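Local atomic coordinates of immunoglobulin-like protein (Pseudomonas aeruginosa, PDB entry 3N6Y), a protein that is of unknown function but has an immunoglobulin-like beta fold and is probably exported, its precursor bearing a signal sequence. Residues 103-108 against 116-121; 120-123 against 128-131. All blocks are in the same frame, centred on the assembly; numbering follows the deposited sequence. Where two conformers were deposited one is given.

Contact 1 (103-108 against 116-121); sequences MAYEFT and GEWRLM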
HETATM    1  N   MSE A 103      -0.162   0.336  -3.441  1.00 14.11           N
HETATM    2  CA  MSE A 103      -0.656   0.292  -2.060  1.00 13.83           C
HETATM    3  C   MSE A 103      -0.005   1.460  -1.327  1.00 13.43           C
HETATM    4  O   MSE A 103       1.186   1.431  -1.015  1.00 14.84           O
HETATM    5  CB  MSE A 103      -0.331  -1.022  -1.347  1.00 14.31           C
HETATM    6  CG  MSE A 103      -0.856  -1.003   0.057  1.00 13.67           C
HETATM    7 SE   MSE A 103      -0.449  -2.712   0.925  1.00 12.67          SE
HETATM    8  CE  MSE A 103      -1.202  -2.202   2.665  1.00 14.63           C
ATOM      9  N   ALA A 104      -0.807   2.483  -1.062  1.00 13.32           N
ATOM     10  CA  ALA A 104      -0.311   3.706  -0.437  1.00 13.05           C
ATOM     11  C   ALA A 104      -1.202   4.192   0.692  1.00 12.44           C
ATOM     12  O   ALA A 104      -2.437   3.883   0.737  1.00 14.10           O
ATOM     13  CB  ALA A 104      -0.096   4.799  -1.469  1.00 13.05           C
ATOM     14  N   TYR A 105      -0.597   5.013   1.537  1.00 12.86           N
ATOM     15  CA  TYR A 105      -1.248   5.661   2.648  1.00 12.83           C
ATOM     16  C   TYR A 105      -0.815   7.113   2.663  1.00 13.43           C
ATOM     17  O   TYR A 105       0.384   7.367   2.505  1.00 14.82           O
ATOM     18  CB  TYR A 105      -0.900   4.996   3.978  1.00 12.29           C
ATOM     19  CG  TYR A 105      -1.790   5.427   5.121  1.00 13.02           C
ATOM     20  CD1 TYR A 105      -1.457   6.517   5.902  1.00 13.24           C
ATOM     21  CD2 TYR A 105      -2.989   4.751   5.398  1.00 12.69           C
ATOM     22  CE1 TYR A 105      -2.287   6.926   6.961  1.00 13.45           C
ATOM     23  CE2 TYR A 105      -3.842   5.153   6.471  1.00 13.02           C
ATOM     24  CZ  TYR A 105      -3.450   6.234   7.241  1.00 14.14           C
ATOM     25  OH  TYR A 105      -4.228   6.646   8.274  1.00 16.71           O
ATOM     26  N   GLU A 106      -1.787   8.022   2.844  1.00 14.63           N
ATOM     27  CA  GLU A 106      -1.499   9.449   2.941  0.50 15.15           C
ATOM     28  C   GLU A 106      -2.019  10.039   4.262  1.00 14.81           C
ATOM     29  O   GLU A 106      -3.153   9.764   4.694  1.00 15.33           O
ATOM     30  CB  GLU A 106      -2.044  10.226   1.721  0.50 16.35           C
ATOM     31  CG  GLU A 106      -1.453  11.631   1.596  0.50 17.33           C
ATOM     32  CD  GLU A 106      -1.732  12.334   0.267  0.50 18.27           C
ATOM     33  OE1 GLU A 106      -1.807  11.660  -0.788  0.50 18.19           O
ATOM     34  OE2 GLU A 106      -1.837  13.589   0.261  0.50 20.10           O
ATOM     35  N   PHE A 107      -1.190  10.869   4.888  1.00 15.06           N
ATOM     36  CA  PHE A 107      -1.571  11.547   6.113  1.00 15.59           C
ATOM     37  C   PHE A 107      -2.429  12.755   5.688  1.00 16.88           C
ATOM     38  O   PHE A 107      -1.901  13.823   5.355  1.00 19.57           O
ATOM     39  CB  PHE A 107      -0.350  12.037   6.890  1.00 16.54           C
ATOM     40  CG  PHE A 107       0.584  10.937   7.387  1.00 16.02           C
ATOM     41  CD1 PHE A 107       0.089   9.727   7.862  1.00 15.60           C
ATOM     42  CD2 PHE A 107       1.946  11.140   7.424  1.00 16.36           C
ATOM     43  CE1 PHE A 107       0.941   8.734   8.305  1.00 16.15           C
ATOM     44  CE2 PHE A 107       2.832  10.160   7.898  1.00 18.41           C
ATOM     45  CZ  PHE A 107       2.313   8.936   8.345  1.00 17.02           C
ATOM     46  N   THR A 108      -3.744  12.577   5.625  1.00 15.69           N
ATOM     47  CA  THR A 108      -4.643  13.615   5.178  1.00 17.25           C
ATOM     48  C   THR A 108      -5.215  14.471   6.319  1.00 17.04           C
ATOM     49  O   THR A 108      -5.581  15.643   6.098  1.00 18.27           O
ATOM     50  CB  THR A 108      -5.762  12.964   4.365  1.00 19.41           C
ATOM     51  OG1 THR A 108      -5.171  12.119   3.362  1.00 25.50           O
ATOM     52  CG2 THR A 108      -6.654  13.973   3.711  1.00 22.03           C
ATOM     53  N   GLY A 116       5.932   5.897  14.392  1.00 17.58           N
ATOM     54  CA  GLY A 116       6.235   4.498  14.678  1.00 17.77           C
ATOM     55  C   GLY A 116       6.285   3.665  13.403  1.00 17.60           C
ATOM     56  O   GLY A 116       6.389   4.197  12.290  1.00 16.40           O
ATOM     57  N   GLU A 117       6.180   2.354  13.555  1.00 17.64           N
ATOM     58  CA  GLU A 117       6.285   1.434  12.413  0.50 18.74           C
ATOM     59  C   GLU A 117       4.913   1.183  11.767  1.00 17.96           C
ATOM     60  O   GLU A 117       3.946   0.809  12.456  1.00 18.61           O
ATOM     61  CB  GLU A 117       6.915   0.098  12.843  0.50 20.67           C
ATOM     62  CG  GLU A 117       6.834  -0.981  11.752  0.50 22.09           C
ATOM     63  CD  GLU A 117       7.811  -2.128  11.932  0.50 24.03           C
ATOM     64  OE1 GLU A 117       8.646  -2.080  12.877  0.50 28.18           O
ATOM     65  OE2 GLU A 117       7.775  -3.072  11.113  0.50 25.42           O
ATOM     66  N   TRP A 118       4.843   1.361  10.437  1.00 16.50           N
ATOM     67  CA  TRP A 118       3.709   1.047   9.614  1.00 16.22           C
ATOM     68  C   TRP A 118       4.197  -0.042   8.654  1.00 17.00           C
ATOM     69  O   TRP A 118       5.234   0.110   7.959  1.00 17.12           O
ATOM     70  CB  TRP A 118       3.299   2.258   8.796  1.00 15.72           C
ATOM     71  CG  TRP A 118       2.735   3.386   9.584  1.00 14.81           C
ATOM     72  CD1 TRP A 118       3.369   4.152  10.533  1.00 15.48           C
ATOM     73  CD2 TRP A 118       1.445   3.921   9.427  1.00 15.14           C
ATOM     74  NE1 TRP A 118       2.498   5.134  10.966  1.00 14.82           N
ATOM     75  CE2 TRP A 118       1.316   5.008  10.308  1.00 15.30           C
ATOM     76  CE3 TRP A 118       0.376   3.577   8.627  1.00 14.68           C
ATOM     77  CZ2 TRP A 118       0.139   5.741  10.413  1.00 14.33           C
ATOM     78  CZ3 TRP A 118      -0.822   4.292   8.727  1.00 13.35           C
ATOM     79  CH2 TRP A 118      -0.909   5.374   9.608  1.00 14.30           C
ATOM     80  N   ARG A 119       3.505  -1.159   8.686  1.00 14.89           N
ATOM     81  CA  ARG A 119       3.833  -2.301   7.863  0.50 14.91           C
ATOM     82  C   ARG A 119       2.696  -2.461   6.859  1.00 14.73           C
ATOM     83  O   ARG A 119       1.553  -2.696   7.243  1.00 14.29           O
ATOM     84  CB  ARG A 119       4.045  -3.550   8.762  0.50 15.05           C
ATOM     85  CG  ARG A 119       4.233  -4.875   7.999  0.50 15.31           C
ATOM     86  CD  ARG A 119       4.466  -6.066   8.939  0.50 16.16           C
ATOM     87  NE  ARG A 119       5.053  -7.240   8.300  0.50 15.96           N
ATOM     88  CZ  ARG A 119       5.279  -8.405   8.920  0.50 17.01           C
ATOM     89  NH1 ARG A 119       4.956  -8.578  10.205  0.50 18.06           N
ATOM     90  NH2 ARG A 119       5.874  -9.405   8.260  0.50 16.72           N
ATOM     91  N   LEU A 120       3.009  -2.325   5.565  1.00 12.81           N
ATOM     92  CA  LEU A 120       2.047  -2.399   4.464  1.00 13.52           C
ATOM     93  C   LEU A 120       2.274  -3.703   3.731  1.00 14.52           C
ATOM     94  O   LEU A 120       3.415  -4.021   3.338  1.00 13.49           O
ATOM     95  CB  LEU A 120       2.287  -1.225   3.500  1.00 13.89           C
ATOM     96  CG  LEU A 120       1.551   0.088   3.868  1.00 14.62           C
ATOM     97  CD1 LEU A 120       1.838   0.558   5.296  1.00 16.24           C
ATOM     98  CD2 LEU A 120       1.942   1.178   2.902  1.00 16.11           C
HETATM   99  N   MSE A 121       1.239  -4.498   3.644  1.00 12.57           N
HETATM  100  CA  MSE A 121       1.304  -5.860   3.124  1.00 13.78           C
HETATM  101  C   MSE A 121       0.217  -6.051   2.106  1.00 12.16           C
HETATM  102  O   MSE A 121      -0.956  -5.801   2.396  1.00 14.51           O
HETATM  103  CB  MSE A 121       1.159  -6.871   4.291  1.00 13.62           C
HETATM  104  CG  MSE A 121       2.160  -6.651   5.395  1.00 14.79           C
HETATM  105 SE   MSE A 121       1.782  -7.870   6.890  1.00 15.12          SE
HETATM  106  CE  MSE A 121       2.904  -9.370   6.264  1.00 19.33           C
TER

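Contact 2 (120-123 against 128-131); sequences LMVF and LLAE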
ATOM      1  N   LEU A 120       3.009  -2.325   5.565  1.00 12.81           N
ATOM      2  CA  LEU A 120       2.047  -2.399   4.464  1.00 13.52           C
ATOM      3  C   LEU A 120       2.274  -3.703   3.731  1.00 14.52           C
ATOM      4  O   LEU A 120       3.415  -4.021   3.338  1.00 13.49           O
ATOM      5  CB  LEU A 120       2.287  -1.225   3.500  1.00 13.89           C
ATOM      6  CG  LEU A 120       1.551   0.088   3.868  1.00 14.62           C
ATOM      7  CD1 LEU A 120       1.838   0.558   5.296  1.00 16.24           C
ATOM      8  CD2 LEU A 120       1.942   1.178   2.902  1.00 16.11           C
HETATM    9  N   MSE A 121       1.239  -4.498   3.644  1.00 12.57           N
HETATM   10  CA  MSE A 121       1.304  -5.860   3.124  1.00 13.78           C
HETATM   11  C   MSE A 121       0.217  -6.051   2.106  1.00 12.16           C
HETATM   12  O   MSE A 121      -0.956  -5.801   2.396  1.00 14.51           O
HETATM   13  CB  MSE A 121       1.159  -6.871   4.291  1.00 13.62           C
HETATM   14  CG  MSE A 121       2.160  -6.651   5.395  1.00 14.79           C
HETATM   15 SE   MSE A 121       1.782  -7.870   6.890  1.00 15.12          SE
HETATM   16  CE  MSE A 121       2.904  -9.370   6.264  1.00 19.33           C
ATOM     17  N   VAL A 122       0.612  -6.479   0.900  1.00 13.02           N
ATOM     18  CA  VAL A 122      -0.315  -6.858  -0.143  1.00 13.23           C
ATOM     19  C   VAL A 122      -0.454  -8.377  -0.228  1.00 12.97           C
ATOM     20  O   VAL A 122       0.502  -9.076  -0.489  1.00 14.63           O
ATOM     21  CB  VAL A 122       0.148  -6.399  -1.571  1.00 15.58           C
ATOM     22  CG1 VAL A 122      -0.991  -6.693  -2.588  1.00 17.65           C
ATOM     23  CG2 VAL A 122       0.518  -4.981  -1.578  1.00 18.27           C
ATOM     24  N   PHE A 123      -1.699  -8.836  -0.021  1.00 12.85           N
ATOM     25  CA  PHE A 123      -2.028 -10.260  -0.106  1.00 13.20           C
ATOM     26  C   PHE A 123      -2.994 -10.538  -1.246  1.00 13.31           C
ATOM     27  O   PHE A 123      -3.870  -9.694  -1.592  1.00 15.31           O
ATOM     28  CB  PHE A 123      -2.755 -10.709   1.167  1.00 13.57           C
ATOM     29  CG  PHE A 123      -1.893 -10.746   2.383  1.00 13.81           C
ATOM     30  CD1 PHE A 123      -1.714  -9.639   3.227  1.00 13.76           C
ATOM     31  CD2 PHE A 123      -1.271 -11.908   2.721  1.00 14.50           C
ATOM     32  CE1 PHE A 123      -0.895  -9.720   4.357  1.00 14.06           C
ATOM     33  CE2 PHE A 123      -0.422 -11.980   3.854  1.00 14.23           C
ATOM     34  CZ  PHE A 123      -0.271 -10.887   4.664  1.00 14.76           C
ATOM     35  N   LEU A 128       1.065 -13.685   0.514  1.00 14.10           N
ATOM     36  CA  LEU A 128       1.691 -12.375   0.501  1.00 14.04           C
ATOM     37  C   LEU A 128       2.425 -12.150  -0.805  1.00 14.46           C
ATOM     38  O   LEU A 128       3.303 -12.951  -1.164  1.00 16.21           O
ATOM     39  CB  LEU A 128       2.720 -12.322   1.629  1.00 14.10           C
ATOM     40  CG  LEU A 128       3.434 -10.987   1.812  1.00 15.78           C
ATOM     41  CD1 LEU A 128       2.459  -9.865   2.131  1.00 15.46           C
ATOM     42  CD2 LEU A 128       4.511 -11.184   2.896  1.00 15.13           C
ATOM     43  N   LEU A 129       2.090 -11.072  -1.514  1.00 14.61           N
ATOM     44  CA  LEU A 129       2.760 -10.724  -2.753  1.00 15.94           C
ATOM     45  C   LEU A 129       3.961  -9.769  -2.488  1.00 15.77           C
ATOM     46  O   LEU A 129       5.040  -9.894  -3.109  1.00 18.07           O
ATOM     47  CB  LEU A 129       1.757 -10.067  -3.689  1.00 16.54           C
ATOM     48  CG  LEU A 129       0.728 -11.054  -4.226  1.00 18.44           C
ATOM     49  CD1 LEU A 129      -0.384 -10.342  -4.959  1.00 19.43           C
ATOM     50  CD2 LEU A 129       1.438 -12.108  -5.155  1.00 21.25           C
ATOM     51  N   ALA A 130       3.755  -8.788  -1.611  1.00 15.23           N
ATOM     52  CA  ALA A 130       4.766  -7.769  -1.329  1.00 16.55           C
ATOM     53  C   ALA A 130       4.551  -7.142   0.037  1.00 15.04           C
ATOM     54  O   ALA A 130       3.408  -7.039   0.478  1.00 14.41           O
ATOM     55  CB  ALA A 130       4.776  -6.706  -2.415  1.00 16.57           C
ATOM     56  N   GLU A 131       5.632  -6.702   0.654  1.00 15.94           N
ATOM     57  CA  GLU A 131       5.516  -5.990   1.940  1.00 15.01           C
ATOM     58  C   GLU A 131       6.637  -5.014   2.129  1.00 15.80           C
ATOM     59  O   GLU A 131       7.756  -5.247   1.621  1.00 15.64           O
ATOM     60  CB  GLU A 131       5.466  -6.979   3.124  1.00 16.46           C
ATOM     61  CG  GLU A 131       6.771  -7.580   3.569  1.00 20.05           C
ATOM     62  CD  GLU A 131       6.582  -8.369   4.857  1.00 24.39           C
ATOM     63  OE1 GLU A 131       5.998  -7.791   5.815  1.00 30.06           O
ATOM     64  OE2 GLU A 131       7.036  -9.524   4.914  1.00 27.25           O
TER

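Contact 1 (103-108 against 116-121)
Trp-118 reaches from strand 116-121 into the interior and meets two rings of segment 103-108. With CG anti to its own carbonyl carbon (chi1 -68°), the indole is carried toward Tyr-105 and Phe-107, and its benzo edge does the touching. CZ3 stands over the centre of the Tyr-105 ring, 3.4 Å above its plane, and CH2 comes within 3.4 Å of Tyr-105 CE1. The planes are inclined at 49°, so the pair is oblique. CZ2 takes the other partner, Phe-107 CE1 at 3.7 Å, in an offset edge-to-face arrangement in which the Phe-107 edge addresses the indole face. The pyrrole nitrogen NE1 is hydrogen-bonded to the carbonyl O of Val-114, so the polar end of this large side chain is satisfied while its hydrocarbon end fills the core.

Further along, Met-103, present as selenomethionine, extends fully from the opposite strand, all three torsions near 180°, which carries SE and CE across to 116-121. SE lies 3.5 Å from Met-121 O; CE lies 3.5 Å from Met-121 N and also packs on Leu-120 CB. A long unbranched chain suits this place, where the strand axes are 8.2 Å apart and no hydrogen bond joins the segments. Strand 101-106 pairs with strand 51-59, whereas 116-124 belongs to another sheet; the aromatic cluster, with Met-103 and Leu-120 beside it, thus forms apolar filling between two facing sheets, as in an immunoglobulin-like beta sandwich.

Contact 2 (120-123 against 128-131)
Val-122 pairs with Ala-130 through the backbone: Val-122 N donates to Ala-130 O at 2.9 Å. In return, Val-122 O receives Leu-129 N at 2.7 Å and, more weakly, Ala-130 N at 3.5 Å. Two successive amides facing one residue make a classic beta bulge, which shifts the register by one before Phe-123 pairs with Leu-128.

Around this frame, side chains meet on the face bearing Met-121, Phe-123, Leu-128 and Glu-131. Leu-128 CD1 sits over the centre of the Phe-123 ring, 3.9 Å from its centroid, a CH-pi contact; CG anti to the backbone N (chi1 -177°) sends the branch across the ring. The same methyl touches Met-121 CB. Met-121 and Glu-131 run side by side, the selenomethionine CE lying 3.5 Å from Glu-131 OE1.

Further out, Arg-119 forms a salt bridge with that carboxylate and would help hold it in position. On the other face Val-122 and the small Ala-130 pack against Met-54 of strand 51-59, so compact apolar residues suit the inward side. The chemistry implies a hairpin whose pairing rests on main-chain bonds, with one carbonyl shared at the bulge, while the face of Met-121, Phe-123, Leu-128 and Glu-131 combines apolar contacts with a carboxylate whose charge is probably offset by Arg-119.

Overall arrangement
Strand 116-124 serves both contacts, with Leu-120 and Met-121 common to them. Contact 1 looks inward, joining this strand to 101-106 in the other sheet; it is buried and held mainly by apolar and aromatic side chains, with no hydrogen bond between its segments. Contact 2 joins 116-124 to its sheet neighbour 127-136, is only partly buried, and depends on backbone hydrogen bonds. Alternation along the strand explains the division: Trp-118 and Leu-120 turn to the core, whereas Arg-119 and Met-121 turn to the other face. Val-122 continues the inward row, its CG2 packing 3.5 Å from Met-103 SE and linking the two contacts directly.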